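PDB 4ILO: CT398 from Chlamydia trachomatis, which is of unknown function but carries a long coiled-coil hairpin and a zinc ribbon and may bind DNA or RNA. Local coordinates for residues 180-185 / 192-197; 200-205 / 231-236; 67-72 / 104-109; 85-90 / 94-99; 36-41 / 143-148. One frame throughout, in Å; residues are numbered along the deposited sequence.

Contact 1 (180-185 / 192-197); sequences SVYERL and RVVVPI
V193 packs against both the ring of Y182 and the side chain of L185, which lie one helical turn apart. Y182 CD1 lies 3.5 Å from V193 CG2, and the neighbouring ring atom Y182 CE1 is almost as near to that methyl, so the CD1-CE1 side of the ring meets a single branch of the valine. The approach is oblique to the ring, and the two side chains cross at about a right angle. L185, one turn further along the helix, brings its CB to 3.7 Å from V193 CB, while the other methyl, V193 CG1, sits 3.6 Å from the backbone atom L185 O. A short branched residue suits this place, because its CB and both methyls are each used against the helix. V194 adds a lighter touch, its CG2 3.8 Å from Y182 CD1.

Chi1 of Y182 (162°) swings CG away from the backbone N and carries the ring across to the valines, and the far end is anchored by a hydrogen bond from OH to D18 in helix 2-86. Q15 of the same helix accepts through OE1 from the backbone N of both V193 and V194, fixing the chain where the strand starts. The contact thus seats helix 176-189 against the beginning of strand 194-198, with helix 2-86 bordering Y182 and strand 232-234, through I232, bordering L185.

Contact 2 (200-205 / 231-236); sequences RVCSGC and RILYWQ. With ZN (zinc ion), chain C; EDO (1,2-ethanediol), chain D.
C202 turns SG anti to its backbone N (chi1 174°), and C205 sets its own between N and the carbonyl carbon (chi1 73°); these two torsions converge the sulfurs on one zinc ion. C202 and C205 form the first CxxC knuckle of a C4-type zinc ribbon, and C226 and C229 complete the four-cysteine site. C202 SG and C205 SG each lie 2.3 Å from the zinc ion. The backbone N of C205 also donates to C202 SG over 3.5 Å (N-H...S angle 152°), a second-shell bond that holds the turn closed and would help to spread the thiolate's negative charge.

Strand 232-234 supplies an apolar neighbour to the site. L233 leaves its backbone toward the knuckle and brings CD2 to 3.9 Å from C202 SG; a branched aliphatic group can lie against the sulfur without competing for the metal, and L233 also packs on I197, L209 and V217.

R231 reaches the other end of the turn with its chain extended from CG to NE. Its aliphatic part runs beside G204, where the absence of a side chain lets R231 CD approach G204 CA to 3.9 Å. The guanidinium is held elsewhere, NH2 in a salt bridge to D191 and NE bonded to R192 O, while G204 O lies over one of its faces, 3.9 Å above the plane and offset toward the rim.

Contact 3 (67-72 / 104-109); sequences EKRIQE and NKERRT
R107 meets I70 through the aliphatic stem of its chain, which ends in a polar guanidinium. CB leaves the helix beside the partner rather than straight at it, with CG anti to the backbone N (chi1 -176°), and this brings R107 CG to 4.1 Å from I70 CG2. The two side chains cross at about a right angle. The R107 side chain also packs on I73 and I77 of helix 2-86. Beyond CG the chain bends at chi3 (57°), which turns the guanidinium back along its own helix. There R107 NH2 donates to N104 OD1 at 2.8 Å, a fairly straight bond (159°) with the oxygen at the edge of the group and close to its plane. NH1 bonds to S74 OG on helix 2-86, and NE makes a long, weak ion pair with E111.

A branched aliphatic side chain suits the facing position, since I70 also meets the apolar L110 and L114. At the exposed margin R69 NH2 and E106 OE2 stand 4.5 Å apart, the oxygen well out of the guanidinium plane, so any attraction is probably a matter of charge alone. On this part of the coiled-coil hairpin the touching groups of the two segments are aliphatic, while the R107 tip adds a hydrogen bond between the helices.

Contact 4 (85-90 / 94-99); sequences AAVKKM and NALTQE
M90 O receives the backbone N-H of N94 at 2.8 Å, with an N-H...O angle of 150°; it is an i to i+4 bond in the first turn of helix 90-171. The asparagine folds over the same carbonyl: its CG stands anti to its own carbonyl carbon (chi1 -76°), which leaves N94 ND2 3.4 Å from M90 O, though at an angle too poor for a hydrogen bond. Alongside, M90 CG touches N94 ND2 at 4.0 Å. The flexible methionine chain, bent at chi2 and chi3, suits an exposed start of a helix, where it can curl close to the backbone.

Across the turn, V87 and L96 point at each other, V87 CG1 lying 4.1 Å from L96 CD1. V87 also packs on E92 and F93, and L96 on L80, Q83 and Q84, so the pair joins the loop to helix 90-171 and, through L96, to the end of helix 2-86. K89 takes the N-cap position of helix 90-171; the short loop 87-89 makes the turn at the tip of an antiparallel coiled-coil hairpin.

Contact 5 (36-41 / 143-148); sequences AKIQAL and SAIEEE
I38 and E146 leave their facing helices toward each other, and their side chains meet at a slant. The methyl I38 CG2 rests 3.5 Å from E146 OE1 and 3.9 Å from E146 CG, so the isoleucine touches both the aliphatic stem and the carboxylate of the glutamate. The other branch of I38 goes elsewhere: CD1 reaches I145 CG2 at 4.0 Å, the two isoleucines crossing at about a right angle.

Helices 2-86 and 90-171 run antiparallel here as the arms of the coiled-coil hairpin, and beta-branched I38 suits the seam because its two branches, CG2 and the one ending in CD1, meet two neighbours at once. E146, extended beyond CG, reaches across to I38 with a stem that is apolar and a head that is not. The buried carboxylate is well supplied with partners: OE1 takes a salt bridge from K42 and a hydrogen bond with S142 OG, and OE2 pairs with R150. These positive groups would probably favour its ionised form beside the I38 methyl.

How the contacts relate
From the N terminus, helix 2-86 runs out along the hairpin and helix 90-171 returns beside it. Contact 5 joins the two arms near the spatial centre of the chain and closes the widest loop, of 101 residues. Contact 3 lies within that loop, farther along the arms, and contact 4 lies within both, at the turn; the centres of contacts 4 and 5 are about 73 Å apart. After helix 90-171, contact 1 closes a short loop from helix 176-189 to strand 194-198, and contact 2 follows in series, tying the zinc knuckle to strand 232-234. These last two share one sheet, in which strand 194-198 lies beside both 201-202 and 232-234; P196 O also meets S203 OG.

Contact 1 (180-185 / 192-197)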
# COMPACT_ATOMS: atom_id res chain seq x y z
N SER A 180 31.79 13.06 16.29
CA SER A 180 32.00 11.67 15.91
C SER A 180 31.42 10.68 16.92
O SER A 180 30.89 9.62 16.55
CB SER A 180 33.51 11.46 15.74
OG SER A 180 33.79 10.08 15.65
N VAL A 181 31.53 10.98 18.22
CA VAL A 181 30.89 10.13 19.23
C VAL A 181 29.37 10.31 19.18
O VAL A 181 28.60 9.33 19.11
CB VAL A 181 31.46 10.47 20.63
CG1 VAL A 181 30.61 9.87 21.77
CG2 VAL A 181 32.88 10.03 20.77
N TYR A 182 28.93 11.57 19.20
CA TYR A 182 27.52 11.93 19.20
C TYR A 182 26.78 11.19 18.11
O TYR A 182 25.73 10.58 18.35
CB TYR A 182 27.37 13.44 18.98
CG TYR A 182 25.99 13.86 18.54
CD1 TYR A 182 24.94 13.90 19.43
CD2 TYR A 182 25.74 14.18 17.21
CE1 TYR A 182 23.64 14.25 19.02
CE2 TYR A 182 24.45 14.55 16.78
CZ TYR A 182 23.41 14.58 17.69
OH TYR A 182 22.15 14.95 17.27
N GLU A 183 27.34 11.23 16.91
CA GLU A 183 26.66 10.72 15.73
C GLU A 183 26.47 9.20 15.80
O GLU A 183 25.43 8.68 15.40
CB GLU A 183 27.46 11.12 14.49
CG GLU A 183 26.78 10.83 13.18
CD GLU A 183 27.51 11.42 11.99
OE1 GLU A 183 28.76 11.49 12.05
OE2 GLU A 183 26.83 11.81 11.00
N ARG A 184 27.47 8.47 16.32
CA ARG A 184 27.33 7.02 16.47
C ARG A 184 26.32 6.68 17.56
O ARG A 184 25.43 5.82 17.37
CB ARG A 184 28.70 6.39 16.74
CG ARG A 184 29.72 6.62 15.59
CD ARG A 184 30.97 5.76 15.73
NE ARG A 184 31.84 5.78 14.54
CZ ARG A 184 32.82 4.90 14.32
NH1 ARG A 184 33.07 3.92 15.20
NH2 ARG A 184 33.56 4.99 13.22
N LEU A 185 26.36 7.41 18.68
CA LEU A 185 25.33 7.26 19.71
C LEU A 185 23.94 7.49 19.13
O LEU A 185 23.01 6.71 19.39
CB LEU A 185 25.61 8.24 20.87
CG LEU A 185 26.75 7.85 21.83
CD1 LEU A 185 26.91 8.90 22.88
CD2 LEU A 185 26.47 6.43 22.46
N ARG A 192 17.77 11.68 22.23
CA ARG A 192 18.83 12.55 22.74
C ARG A 192 19.92 11.71 23.37
O ARG A 192 19.64 10.90 24.27
CB ARG A 192 18.30 13.59 23.72
CG ARG A 192 17.59 14.72 22.98
CD ARG A 192 16.97 15.82 23.89
NE ARG A 192 16.20 16.77 23.07
CZ ARG A 192 14.95 16.56 22.63
NH1 ARG A 192 14.26 15.46 22.93
NH2 ARG A 192 14.35 17.49 21.89
N VAL A 193 21.14 11.89 22.90
CA VAL A 193 22.28 11.12 23.39
C VAL A 193 23.32 11.98 24.16
O VAL A 193 24.23 11.42 24.79
CB VAL A 193 22.93 10.35 22.23
CG1 VAL A 193 21.90 9.30 21.66
CG2 VAL A 193 23.35 11.32 21.13
N VAL A 194 23.22 13.30 24.10
CA VAL A 194 23.97 14.20 24.98
C VAL A 194 22.95 14.72 25.97
O VAL A 194 22.08 15.53 25.61
CB VAL A 194 24.61 15.36 24.20
CG1 VAL A 194 25.52 16.22 25.15
CG2 VAL A 194 25.43 14.84 23.04
N VAL A 195 22.99 14.21 27.20
CA VAL A 195 21.86 14.42 28.11
C VAL A 195 22.34 14.89 29.48
O VAL A 195 23.45 14.53 29.90
CB VAL A 195 21.03 13.13 28.28
CG1 VAL A 195 20.44 12.66 26.92
CG2 VAL A 195 21.84 12.03 29.01
N PRO A 196 21.56 15.68 30.20
CA PRO A 196 22.04 16.19 31.49
C PRO A 196 21.71 15.23 32.63
O PRO A 196 20.86 14.33 32.51
CB PRO A 196 21.29 17.52 31.63
CG PRO A 196 19.95 17.27 30.90
CD PRO A 196 20.28 16.29 29.78
N ILE A 197 22.47 15.40 33.72
CA ILE A 197 22.14 14.82 35.02
C ILE A 197 20.88 15.49 35.56
O ILE A 197 20.85 16.71 35.73
CB ILE A 197 23.28 15.05 36.03
CG1 ILE A 197 24.66 14.68 35.48
CG2 ILE A 197 22.98 14.30 37.34
CD1 ILE A 197 24.95 13.25 35.58

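Contact 2 (200-205 / 231-236)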
# COMPACT_ATOMS: atom_id res chain seq x y z
N ARG A 200 20.25 13.50 40.07
CA ARG A 200 21.38 12.59 40.24
C ARG A 200 21.25 11.27 39.46
O ARG A 200 21.95 10.29 39.78
CB ARG A 200 21.63 12.33 41.73
CG ARG A 200 21.88 13.61 42.58
CD ARG A 200 22.68 13.23 43.83
NE ARG A 200 22.65 14.22 44.92
CZ ARG A 200 23.41 15.32 44.96
NH1 ARG A 200 24.24 15.59 43.96
NH2 ARG A 200 23.33 16.16 46.00
N VAL A 201 20.37 11.20 38.44
CA VAL A 201 20.33 10.05 37.52
C VAL A 201 20.62 10.51 36.09
O VAL A 201 20.59 11.69 35.76
CB VAL A 201 19.01 9.23 37.58
CG1 VAL A 201 18.54 9.05 39.01
CG2 VAL A 201 17.89 9.90 36.77
N CYS A 202 20.94 9.53 35.23
CA CYS A 202 21.06 9.77 33.80
C CYS A 202 19.67 10.05 33.26
O CYS A 202 18.75 9.25 33.49
CB CYS A 202 21.66 8.54 33.12
SG CYS A 202 21.72 8.59 31.33
N SER A 203 19.48 11.17 32.59
CA SER A 203 18.15 11.48 32.09
C SER A 203 17.85 10.74 30.80
O SER A 203 16.70 10.72 30.36
CB SER A 203 17.97 12.99 31.93
OG SER A 203 18.70 13.49 30.85
N GLY A 204 18.84 10.11 30.19
CA GLY A 204 18.62 9.22 29.07
C GLY A 204 18.04 7.86 29.46
O GLY A 204 17.11 7.39 28.80
N CYS A 205 18.57 7.22 30.50
CA CYS A 205 18.14 5.88 30.89
C CYS A 205 17.53 5.82 32.28
O CYS A 205 16.93 4.80 32.63
CB CYS A 205 19.31 4.88 30.78
SG CYS A 205 20.62 5.00 32.07
N ARG A 231 25.42 7.05 26.87
CA ARG A 231 25.22 8.41 26.43
C ARG A 231 26.22 9.36 27.10
O ARG A 231 26.75 9.08 28.17
CB ARG A 231 23.82 8.87 26.81
CG ARG A 231 22.70 8.13 26.04
CD ARG A 231 21.36 8.74 26.38
NE ARG A 231 20.31 8.33 25.44
CZ ARG A 231 19.67 7.17 25.49
NH1 ARG A 231 19.98 6.27 26.41
NH2 ARG A 231 18.72 6.90 24.59
N ILE A 232 26.45 10.51 26.45
CA ILE A 232 27.30 11.57 27.01
C ILE A 232 26.52 12.34 28.07
O ILE A 232 25.43 12.85 27.79
CB ILE A 232 27.76 12.52 25.89
CG1 ILE A 232 28.68 11.79 24.91
CG2 ILE A 232 28.44 13.77 26.49
CD1 ILE A 232 28.72 12.39 23.53
N LEU A 233 27.09 12.47 29.27
CA LEU A 233 26.44 13.19 30.36
C LEU A 233 27.10 14.56 30.55
O LEU A 233 28.32 14.73 30.38
CB LEU A 233 26.55 12.42 31.68
CG LEU A 233 25.79 11.12 31.95
CD1 LEU A 233 26.33 10.44 33.18
CD2 LEU A 233 24.26 11.39 32.14
N TYR A 234 26.29 15.53 30.97
CA TYR A 234 26.80 16.87 31.23
C TYR A 234 26.00 17.48 32.37
O TYR A 234 24.94 16.98 32.75
CB TYR A 234 26.76 17.75 29.98
CG TYR A 234 25.36 18.23 29.62
CD1 TYR A 234 24.55 17.49 28.77
CD2 TYR A 234 24.86 19.44 30.11
CE1 TYR A 234 23.25 17.92 28.41
CE2 TYR A 234 23.56 19.90 29.75
CZ TYR A 234 22.77 19.12 28.91
OH TYR A 234 21.50 19.53 28.55
N TRP A 235 26.52 18.57 32.90
CA TRP A 235 26.00 19.22 34.10
C TRP A 235 25.36 20.55 33.72
O TRP A 235 26.02 21.40 33.10
CB TRP A 235 27.16 19.47 35.06
CG TRP A 235 26.76 20.13 36.33
CD1 TRP A 235 27.04 21.41 36.72
CD2 TRP A 235 26.02 19.53 37.39
NE1 TRP A 235 26.49 21.66 37.95
CE2 TRP A 235 25.87 20.52 38.39
CE3 TRP A 235 25.45 18.27 37.59
CZ2 TRP A 235 25.17 20.28 39.58
CZ3 TRP A 235 24.76 18.02 38.77
CH2 TRP A 235 24.63 19.03 39.75
N GLN A 236 24.09 20.73 34.11
CA GLN A 236 23.24 21.92 33.82
C GLN A 236 22.46 21.73 32.52
O GLN A 236 21.39 22.32 32.34
CB GLN A 236 24.03 23.23 33.75
CG GLN A 236 24.39 23.88 35.07
CD GLN A 236 24.69 25.36 34.90
OE1 GLN A 236 24.61 25.89 33.78
NE2 GLN A 236 25.01 26.05 35.99
ZN ZN C . 22.16 6.37 30.96
C1 EDO D . 31.29 16.14 31.20
O1 EDO D . 30.99 17.49 31.59
C2 EDO D . 31.04 16.04 29.71
O2 EDO D . 30.89 14.66 29.40

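Contact 3 (67-72 / 104-109)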
# COMPACT_ATOMS: atom_id res chain seq x y z
N GLU A 67 -25.94 -19.29 -29.54
CA GLU A 67 -26.97 -18.90 -30.49
C GLU A 67 -26.69 -19.45 -31.88
O GLU A 67 -27.62 -19.83 -32.62
CB GLU A 67 -27.10 -17.37 -30.55
CG GLU A 67 -27.99 -16.79 -29.47
CD GLU A 67 -28.11 -15.29 -29.60
OE1 GLU A 67 -27.48 -14.76 -30.54
OE2 GLU A 67 -28.83 -14.64 -28.79
N LYS A 68 -25.43 -19.46 -32.28
CA LYS A 68 -25.10 -19.85 -33.64
C LYS A 68 -25.35 -21.34 -33.85
O LYS A 68 -25.91 -21.75 -34.87
CB LYS A 68 -23.64 -19.51 -33.90
CG LYS A 68 -23.10 -19.88 -35.25
CD LYS A 68 -21.61 -20.25 -35.16
CE LYS A 68 -21.04 -20.69 -36.52
NZ LYS A 68 -21.37 -19.71 -37.60
N ARG A 69 -24.96 -22.17 -32.86
CA ARG A 69 -25.18 -23.60 -32.94
C ARG A 69 -26.67 -23.93 -32.80
O ARG A 69 -27.14 -24.89 -33.41
CB ARG A 69 -24.41 -24.32 -31.84
CG ARG A 69 -22.91 -24.00 -31.73
CD ARG A 69 -22.28 -24.79 -30.54
NE ARG A 69 -22.38 -26.25 -30.75
CZ ARG A 69 -22.31 -27.19 -29.80
NH1 ARG A 69 -22.16 -26.84 -28.53
NH2 ARG A 69 -22.41 -28.48 -30.13
N ILE A 70 -27.41 -23.19 -31.97
CA ILE A 70 -28.85 -23.41 -31.90
C ILE A 70 -29.47 -23.14 -33.26
O ILE A 70 -30.23 -23.96 -33.80
CB ILE A 70 -29.48 -22.57 -30.78
CG1 ILE A 70 -29.06 -23.14 -29.43
CG2 ILE A 70 -31.01 -22.60 -30.89
CD1 ILE A 70 -29.32 -22.19 -28.31
N GLN A 71 -29.05 -22.03 -33.87
CA GLN A 71 -29.51 -21.68 -35.21
C GLN A 71 -29.24 -22.81 -36.19
O GLN A 71 -30.10 -23.18 -37.01
CB GLN A 71 -28.80 -20.41 -35.67
CG GLN A 71 -29.46 -19.77 -36.86
CD GLN A 71 -30.95 -19.60 -36.67
OE1 GLN A 71 -31.39 -18.78 -35.85
NE2 GLN A 71 -31.74 -20.40 -37.39
N GLU A 72 -28.03 -23.34 -36.16
CA GLU A 72 -27.65 -24.39 -37.08
C GLU A 72 -28.51 -25.66 -36.87
O GLU A 72 -28.91 -26.31 -37.84
CB GLU A 72 -26.17 -24.68 -36.90
CG GLU A 72 -25.72 -25.93 -37.63
CD GLU A 72 -25.94 -25.81 -39.14
OE1 GLU A 72 -26.30 -26.83 -39.80
OE2 GLU A 72 -25.78 -24.68 -39.67
N ASN A 104 -33.84 -32.38 -31.83
CA ASN A 104 -34.58 -31.47 -30.97
C ASN A 104 -34.10 -31.56 -29.52
O ASN A 104 -34.07 -30.55 -28.80
CB ASN A 104 -36.07 -31.76 -31.02
CG ASN A 104 -36.87 -30.69 -30.33
OD1 ASN A 104 -36.71 -29.50 -30.61
ND2 ASN A 104 -37.75 -31.11 -29.41
N LYS A 105 -33.74 -32.76 -29.08
CA LYS A 105 -33.34 -32.92 -27.68
C LYS A 105 -31.99 -32.28 -27.43
O LYS A 105 -31.75 -31.68 -26.36
CB LYS A 105 -33.32 -34.41 -27.36
CG LYS A 105 -32.68 -34.76 -26.04
CD LYS A 105 -32.66 -36.29 -25.79
CE LYS A 105 -32.45 -36.60 -24.30
NZ LYS A 105 -32.53 -38.09 -24.02
N GLU A 106 -31.08 -32.40 -28.39
CA GLU A 106 -29.81 -31.69 -28.29
C GLU A 106 -30.05 -30.17 -28.31
O GLU A 106 -29.43 -29.43 -27.54
CB GLU A 106 -28.90 -32.08 -29.46
CG GLU A 106 -27.47 -31.38 -29.51
CD GLU A 106 -26.55 -31.67 -28.27
OE1 GLU A 106 -26.79 -32.66 -27.52
OE2 GLU A 106 -25.56 -30.90 -28.03
N ARG A 107 -30.96 -29.71 -29.16
CA ARG A 107 -31.22 -28.28 -29.24
C ARG A 107 -31.74 -27.78 -27.91
O ARG A 107 -31.33 -26.72 -27.43
CB ARG A 107 -32.22 -27.95 -30.35
CG ARG A 107 -32.44 -26.45 -30.52
CD ARG A 107 -33.28 -26.11 -31.73
NE ARG A 107 -34.59 -26.79 -31.69
CZ ARG A 107 -35.55 -26.66 -32.59
NH1 ARG A 107 -35.41 -25.87 -33.65
NH2 ARG A 107 -36.67 -27.35 -32.42
N ARG A 108 -32.65 -28.55 -27.32
CA ARG A 108 -33.23 -28.21 -26.03
C ARG A 108 -32.12 -28.06 -24.99
O ARG A 108 -32.12 -27.10 -24.21
CB ARG A 108 -34.22 -29.29 -25.58
CG ARG A 108 -34.88 -29.01 -24.24
CD ARG A 108 -35.80 -30.14 -23.83
NE ARG A 108 -37.13 -30.01 -24.42
CZ ARG A 108 -37.61 -30.80 -25.38
NH1 ARG A 108 -36.86 -31.79 -25.85
NH2 ARG A 108 -38.83 -30.60 -25.85
N THR A 109 -31.18 -28.99 -24.98
CA THR A 109 -30.04 -28.91 -24.09
C THR A 109 -29.23 -27.65 -24.32
O THR A 109 -28.79 -27.01 -23.36
CB THR A 109 -29.18 -30.15 -24.22
OG1 THR A 109 -29.99 -31.29 -23.88
CG2 THR A 109 -28.00 -30.04 -23.26

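Contact 4 (85-90 / 94-99)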
# COMPACT_ATOMS: atom_id res chain seq x y z
N ALA A 85 -41.44 -34.96 -45.54
CA ALA A 85 -42.71 -34.75 -46.22
C ALA A 85 -42.75 -35.45 -47.57
O ALA A 85 -43.84 -35.79 -48.03
CB ALA A 85 -42.99 -33.25 -46.39
N ALA A 86 -41.58 -35.70 -48.19
CA ALA A 86 -41.49 -36.33 -49.51
C ALA A 86 -41.16 -37.83 -49.49
O ALA A 86 -41.18 -38.45 -50.56
CB ALA A 86 -40.41 -35.66 -50.36
N VAL A 87 -40.82 -38.43 -48.34
CA VAL A 87 -40.38 -39.82 -48.38
C VAL A 87 -41.58 -40.76 -48.53
O VAL A 87 -42.70 -40.48 -48.08
CB VAL A 87 -39.51 -40.24 -47.16
CG1 VAL A 87 -38.14 -39.66 -47.26
CG2 VAL A 87 -40.20 -39.91 -45.86
N LYS A 88 -41.31 -41.92 -49.11
CA LYS A 88 -42.34 -42.92 -49.32
C LYS A 88 -42.11 -44.18 -48.50
O LYS A 88 -43.08 -44.82 -48.11
CB LYS A 88 -42.42 -43.26 -50.82
CG LYS A 88 -42.75 -42.04 -51.69
CD LYS A 88 -44.08 -41.39 -51.25
CE LYS A 88 -44.43 -40.13 -52.07
NZ LYS A 88 -45.55 -39.36 -51.43
N LYS A 89 -40.88 -44.53 -48.18
CA LYS A 89 -40.61 -45.77 -47.49
C LYS A 89 -40.63 -45.58 -45.97
O LYS A 89 -40.12 -44.58 -45.44
CB LYS A 89 -39.28 -46.35 -47.96
CG LYS A 89 -39.27 -46.66 -49.47
CD LYS A 89 -37.92 -47.06 -50.01
CE LYS A 89 -37.97 -47.29 -51.53
NZ LYS A 89 -36.65 -47.67 -52.08
N MET A 90 -41.26 -46.55 -45.29
CA MET A 90 -41.44 -46.50 -43.84
C MET A 90 -40.09 -46.39 -43.12
O MET A 90 -39.95 -45.60 -42.19
CB MET A 90 -42.22 -47.75 -43.40
CG MET A 90 -43.04 -47.70 -42.06
SD MET A 90 -44.05 -46.24 -41.67
CE MET A 90 -44.72 -45.77 -43.27
N ASN A 94 -39.11 -43.32 -40.73
CA ASN A 94 -38.85 -43.56 -39.32
C ASN A 94 -37.49 -42.99 -38.94
O ASN A 94 -37.34 -42.45 -37.84
CB ASN A 94 -38.89 -45.07 -39.02
CG ASN A 94 -40.34 -45.62 -38.97
OD1 ASN A 94 -41.28 -44.85 -38.77
ND2 ASN A 94 -40.51 -46.96 -39.10
N ALA A 95 -36.51 -43.12 -39.83
CA ALA A 95 -35.18 -42.59 -39.56
C ALA A 95 -35.26 -41.09 -39.33
O ALA A 95 -34.71 -40.58 -38.36
CB ALA A 95 -34.26 -42.92 -40.72
N LEU A 96 -36.05 -40.40 -40.16
CA LEU A 96 -36.23 -38.96 -40.02
C LEU A 96 -36.97 -38.61 -38.73
O LEU A 96 -36.59 -37.66 -38.04
CB LEU A 96 -36.97 -38.44 -41.25
CG LEU A 96 -35.94 -38.50 -42.42
CD1 LEU A 96 -36.59 -38.31 -43.74
CD2 LEU A 96 -34.93 -37.42 -42.23
N THR A 97 -38.00 -39.38 -38.37
CA THR A 97 -38.61 -39.15 -37.06
C THR A 97 -37.55 -39.19 -35.96
O THR A 97 -37.47 -38.28 -35.11
CB THR A 97 -39.68 -40.21 -36.82
OG1 THR A 97 -40.79 -39.97 -37.70
CG2 THR A 97 -40.19 -40.18 -35.41
N GLN A 98 -36.74 -40.26 -35.96
CA GLN A 98 -35.80 -40.49 -34.88
C GLN A 98 -34.74 -39.39 -34.89
O GLN A 98 -34.37 -38.89 -33.83
CB GLN A 98 -35.17 -41.87 -35.01
CG GLN A 98 -36.18 -43.01 -34.75
CD GLN A 98 -35.86 -44.33 -35.47
OE1 GLN A 98 -34.73 -44.56 -35.94
NE2 GLN A 98 -36.87 -45.20 -35.58
N GLU A 99 -34.24 -39.03 -36.08
CA GLU A 99 -33.24 -37.98 -36.16
C GLU A 99 -33.79 -36.65 -35.63
O GLU A 99 -33.10 -35.93 -34.91
CB GLU A 99 -32.75 -37.83 -37.59
CG GLU A 99 -31.52 -36.93 -37.68
CD GLU A 99 -30.18 -37.59 -37.31
OE1 GLU A 99 -30.01 -38.84 -37.44
OE2 GLU A 99 -29.28 -36.83 -36.90

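Contact 5 (36-41 / 143-148)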
# COMPACT_ATOMS: atom_id res chain seq x y z
N ALA A 36 -0.04 4.72 0.30
CA ALA A 36 -0.01 3.37 -0.22
C ALA A 36 -1.25 2.60 0.20
O ALA A 36 -1.77 1.81 -0.59
CB ALA A 36 1.25 2.65 0.26
N LYS A 37 -1.76 2.83 1.42
CA LYS A 37 -3.00 2.18 1.83
C LYS A 37 -4.17 2.63 0.94
O LYS A 37 -5.01 1.81 0.54
CB LYS A 37 -3.29 2.42 3.30
N ILE A 38 -4.19 3.92 0.57
CA ILE A 38 -5.27 4.43 -0.28
C ILE A 38 -5.12 3.89 -1.70
O ILE A 38 -6.08 3.37 -2.28
CB ILE A 38 -5.31 5.97 -0.21
CG1 ILE A 38 -5.70 6.41 1.20
CG2 ILE A 38 -6.36 6.51 -1.14
CD1 ILE A 38 -5.63 7.92 1.42
N GLN A 39 -3.90 3.98 -2.28
CA GLN A 39 -3.64 3.38 -3.59
C GLN A 39 -4.05 1.90 -3.62
O GLN A 39 -4.65 1.43 -4.58
CB GLN A 39 -2.17 3.52 -3.98
N ALA A 40 -3.71 1.16 -2.57
CA ALA A 40 -4.00 -0.27 -2.55
C ALA A 40 -5.50 -0.55 -2.47
O ALA A 40 -5.97 -1.57 -2.97
CB ALA A 40 -3.24 -0.92 -1.38
N LEU A 41 -6.28 0.31 -1.82
CA LEU A 41 -7.71 0.10 -1.82
C LEU A 41 -8.28 0.28 -3.22
O LEU A 41 -9.15 -0.49 -3.66
CB LEU A 41 -8.38 1.02 -0.79
CG LEU A 41 -9.91 0.91 -0.65
CD1 LEU A 41 -10.32 -0.28 0.21
CD2 LEU A 41 -10.49 2.18 -0.04
N SER A 143 -9.67 11.70 -3.22
CA SER A 143 -8.70 12.52 -3.94
C SER A 143 -8.29 13.74 -3.11
O SER A 143 -7.12 14.15 -3.15
CB SER A 143 -9.27 12.93 -5.30
OG SER A 143 -10.37 13.78 -5.11
N ALA A 144 -9.23 14.33 -2.38
CA ALA A 144 -8.87 15.50 -1.56
C ALA A 144 -7.93 15.10 -0.44
O ALA A 144 -7.07 15.89 -0.02
CB ALA A 144 -10.14 16.13 -0.98
N ILE A 145 -8.09 13.89 0.06
CA ILE A 145 -7.24 13.43 1.15
C ILE A 145 -5.84 13.18 0.63
O ILE A 145 -4.85 13.60 1.23
CB ILE A 145 -7.90 12.20 1.80
CG1 ILE A 145 -9.15 12.68 2.54
CG2 ILE A 145 -6.95 11.49 2.75
CD1 ILE A 145 -10.21 11.67 2.75
N GLU A 146 -5.74 12.55 -0.55
CA GLU A 146 -4.42 12.24 -1.09
C GLU A 146 -3.65 13.50 -1.39
O GLU A 146 -2.44 13.56 -1.17
CB GLU A 146 -4.53 11.45 -2.38
CG GLU A 146 -5.11 10.06 -2.23
CD GLU A 146 -5.45 9.46 -3.59
OE1 GLU A 146 -6.57 8.92 -3.73
OE2 GLU A 146 -4.60 9.55 -4.51
N GLU A 147 -4.32 14.51 -1.95
CA GLU A 147 -3.57 15.71 -2.28
C GLU A 147 -3.14 16.43 -1.01
O GLU A 147 -2.04 16.99 -0.95
CB GLU A 147 -4.35 16.61 -3.23
CG GLU A 147 -3.64 16.81 -4.60
CD GLU A 147 -2.20 17.34 -4.48
OE1 GLU A 147 -1.98 18.45 -3.91
OE2 GLU A 147 -1.27 16.65 -4.98
N GLU A 148 -3.98 16.39 0.03
CA GLU A 148 -3.57 17.02 1.28
C GLU A 148 -2.40 16.27 1.91
O GLU A 148 -1.52 16.88 2.54
CB GLU A 148 -4.75 17.10 2.24
CG GLU A 148 -4.33 17.58 3.63
CD GLU A 148 -5.48 17.61 4.61
OE1 GLU A 148 -6.65 17.72 4.14
OE2 GLU A 148 -5.21 17.54 5.83